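Local coordinates for protein nigerythrin (Desulfovibrio vulgaris subsp. vulgaris, PDB 1YUZ) that shows NADH peroxidase activity in vitro and carries a hemerythrin-like diiron centre and a rubredoxin-like iron centre in each subunit of a homodimer, at residues B[173-178]-B[196-201]. Residues are numbered along the deposited sequence; the frame is centred on the assembly and turned at random.
Sequences LCPICG and KDTFTA. With FE (Fe (III) ion), chain H.
Leu173 and Thr200 pair as antiparallel, hydrogen-bonded neighbours in the small sheet of the rubredoxin-like domain: Leu173 N donates to Thr200 O at 2.9 Å, almost straight at 176°, and Thr200 N returns the bond to Leu173 O. One residue further along, strand 171-173 gives way to the CxxC knuckle. Cys174 and Cys177 each bind the iron through SG at 2.3 Å, and Cys189 and Cys192 complete the four-sulfur site. Within the knuckle, Ile176 N donates a long bond to Cys174 SG, 3.6 Å, which would be expected to draw some negative charge off the thiolate. Phe199, just before strand 200-201, brings its ring against the metal loop. With CG anti to its own carbonyl carbon (chi1 -80°), Phe199 lays a face against Cys174, whose CA sits 3.6 Å from the ring centroid in a CH-pi contact. The same ring receives Cys174 SG obliquely in a sulfur-aromatic contact, so it lies beside an iron ligand; Phe186 meets it edge-to-face, and Cys189 also touches it. On the face that Leu173 shares with Thr200, the Leu173 side chain packs on Ala71, Ala72 and Ile75 of helix 60-87. Pro175 CD approaches the ring obliquely, 4.0 Å from Phe199 CD1.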
ATOM      1  N   LEU B 173      -1.210  -4.058 -18.919  1.00 10.35           N
ATOM      2  CA  LEU B 173      -1.672  -2.685 -18.786  1.00 10.21           C
ATOM      3  C   LEU B 173      -2.828  -2.404 -19.731  1.00 10.20           C
ATOM      4  O   LEU B 173      -2.774  -2.729 -20.919  1.00 10.12           O
ATOM      5  CB  LEU B 173      -0.529  -1.718 -19.099  1.00  9.98           C
ATOM      6  CG  LEU B 173      -0.879  -0.226 -19.112  1.00 10.04           C
ATOM      7  CD1 LEU B 173      -1.274   0.220 -17.713  1.00 10.06           C
ATOM      8  CD2 LEU B 173       0.320   0.571 -19.591  1.00  9.95           C
ATOM      9  N   CYS B 174      -3.875  -1.788 -19.200  1.00 10.32           N
ATOM     10  CA  CYS B 174      -5.030  -1.445 -20.004  1.00 10.70           C
ATOM     11  C   CYS B 174      -4.618  -0.436 -21.080  1.00 11.14           C
ATOM     12  O   CYS B 174      -3.705   0.359 -20.878  1.00 11.31           O
ATOM     13  CB  CYS B 174      -6.105  -0.847 -19.105  1.00 10.33           C
ATOM     14  SG  CYS B 174      -7.578  -0.333 -19.992  1.00  9.61           S
ATOM     15  N   PRO B 175      -5.281  -0.464 -22.245  1.00 11.49           N
ATOM     16  CA  PRO B 175      -4.942   0.473 -23.323  1.00 11.69           C
ATOM     17  C   PRO B 175      -5.345   1.924 -23.059  1.00 11.63           C
ATOM     18  O   PRO B 175      -4.679   2.850 -23.529  1.00 11.91           O
ATOM     19  CB  PRO B 175      -5.695  -0.092 -24.529  1.00 11.93           C
ATOM     20  CG  PRO B 175      -5.890  -1.524 -24.197  1.00 12.43           C
ATOM     21  CD  PRO B 175      -6.196  -1.508 -22.732  1.00 11.80           C
ATOM     22  N   ILE B 176      -6.430   2.128 -22.315  1.00 11.46           N
ATOM     23  CA  ILE B 176      -6.921   3.483 -22.070  1.00 11.25           C
ATOM     24  C   ILE B 176      -6.962   3.992 -20.631  1.00 11.12           C
ATOM     25  O   ILE B 176      -7.382   5.121 -20.384  1.00 11.14           O
ATOM     26  CB  ILE B 176      -8.318   3.672 -22.695  1.00 11.31           C
ATOM     27  CG1 ILE B 176      -9.318   2.711 -22.051  1.00 11.36           C
ATOM     28  CG2 ILE B 176      -8.237   3.443 -24.204  1.00 11.51           C
ATOM     29  CD1 ILE B 176     -10.752   2.955 -22.487  1.00 11.30           C
ATOM     30  N   CYS B 177      -6.564   3.165 -19.675  1.00 10.85           N
ATOM     31  CA  CYS B 177      -6.514   3.627 -18.296  1.00 10.62           C
ATOM     32  C   CYS B 177      -5.291   2.986 -17.664  1.00 10.50           C
ATOM     33  O   CYS B 177      -4.621   2.165 -18.295  1.00 10.81           O
ATOM     34  CB  CYS B 177      -7.810   3.305 -17.530  1.00 10.41           C
ATOM     35  SG  CYS B 177      -7.977   1.668 -16.802  1.00  9.67           S
ATOM     36  N   GLY B 178      -4.990   3.363 -16.431  1.00 10.50           N
ATOM     37  CA  GLY B 178      -3.804   2.839 -15.786  1.00 10.15           C
ATOM     38  C   GLY B 178      -3.886   1.486 -15.112  1.00  9.73           C
ATOM     39  O   GLY B 178      -2.939   1.080 -14.448  1.00  9.76           O
ATOM     40  N   LYS B 196      -9.460  -8.023 -22.057  0.50 15.02           N
ATOM     41  CA  LYS B 196      -8.079  -8.410 -21.805  0.50 15.40           C
ATOM     42  C   LYS B 196      -7.225  -8.402 -23.067  0.50 15.53           C
ATOM     43  O   LYS B 196      -6.091  -7.927 -23.052  0.50 15.59           O
ATOM     44  CB  LYS B 196      -8.018  -9.808 -21.182  0.50 15.57           C
ATOM     45  CG  LYS B 196      -6.606 -10.379 -21.116  0.50 15.92           C
ATOM     46  CD  LYS B 196      -6.582 -11.793 -20.564  0.50 16.15           C
ATOM     47  CE  LYS B 196      -5.165 -12.350 -20.544  0.50 16.36           C
ATOM     48  NZ  LYS B 196      -5.116 -13.740 -20.007  0.50 16.66           N
ATOM     49  N   ASP B 197      -7.770  -8.921 -24.163  1.00 15.67           N
ATOM     50  CA  ASP B 197      -7.010  -8.990 -25.407  1.00 15.71           C
ATOM     51  C   ASP B 197      -6.532  -7.642 -25.947  1.00 15.36           C
ATOM     52  O   ASP B 197      -5.755  -7.601 -26.897  1.00 15.47           O
ATOM     53  CB  ASP B 197      -7.809  -9.741 -26.481  1.00 16.44           C
ATOM     54  CG  ASP B 197      -8.786  -8.852 -27.216  1.00 17.10           C
ATOM     55  OD1 ASP B 197      -9.579  -8.163 -26.547  1.00 17.72           O
ATOM     56  OD2 ASP B 197      -8.763  -8.847 -28.468  1.00 17.99           O
ATOM     57  N   THR B 198      -6.979  -6.543 -25.344  1.00 14.82           N
ATOM     58  CA  THR B 198      -6.551  -5.218 -25.793  1.00 14.28           C
ATOM     59  C   THR B 198      -5.398  -4.683 -24.941  1.00 13.89           C
ATOM     60  O   THR B 198      -4.791  -3.666 -25.271  1.00 13.81           O
ATOM     61  CB  THR B 198      -7.706  -4.188 -25.739  1.00 14.26           C
ATOM     62  OG1 THR B 198      -8.075  -3.942 -24.377  1.00 14.21           O
ATOM     63  CG2 THR B 198      -8.916  -4.706 -26.502  1.00 14.36           C
ATOM     64  N   PHE B 199      -5.099  -5.378 -23.850  1.00 13.50           N
ATOM     65  CA  PHE B 199      -4.028  -4.971 -22.944  1.00 13.22           C
ATOM     66  C   PHE B 199      -2.646  -5.172 -23.545  1.00 13.35           C
ATOM     67  O   PHE B 199      -2.465  -5.963 -24.471  1.00 13.57           O
ATOM     68  CB  PHE B 199      -4.099  -5.775 -21.646  1.00 12.70           C
ATOM     69  CG  PHE B 199      -5.133  -5.288 -20.669  1.00 12.20           C
ATOM     70  CD1 PHE B 199      -6.463  -5.132 -21.045  1.00 12.09           C
ATOM     71  CD2 PHE B 199      -4.774  -5.024 -19.351  1.00 11.94           C
ATOM     72  CE1 PHE B 199      -7.419  -4.724 -20.122  1.00 11.75           C
ATOM     73  CE2 PHE B 199      -5.723  -4.615 -18.421  1.00 11.76           C
ATOM     74  CZ  PHE B 199      -7.048  -4.465 -18.807  1.00 11.84           C
ATOM     75  N   THR B 200      -1.672  -4.455 -22.998  1.00 13.44           N
ATOM     76  CA  THR B 200      -0.290  -4.574 -23.439  1.00 13.64           C
ATOM     77  C   THR B 200       0.470  -5.273 -22.323  1.00 13.58           C
ATOM     78  O   THR B 200       0.384  -4.880 -21.157  1.00 13.48           O
ATOM     79  CB  THR B 200       0.344  -3.200 -23.709  1.00 13.86           C
ATOM     80  OG1 THR B 200      -0.267  -2.621 -24.867  1.00 14.46           O
ATOM     81  CG2 THR B 200       1.844  -3.336 -23.947  1.00 14.03           C
ATOM     82  N   ALA B 201       1.204  -6.317 -22.684  1.00 13.65           N
ATOM     83  CA  ALA B 201       1.965  -7.094 -21.721  1.00 13.68           C
ATOM     84  C   ALA B 201       3.345  -6.523 -21.447  1.00 13.63           C
ATOM     85  O   ALA B 201       4.046  -6.080 -22.357  1.00 13.86           O
ATOM     86  CB  ALA B 201       2.093  -8.535 -22.208  1.00 13.79           C
TER
HETATM   87 FE    FE H 303      -8.997   0.247 -18.277  1.00  8.92          FE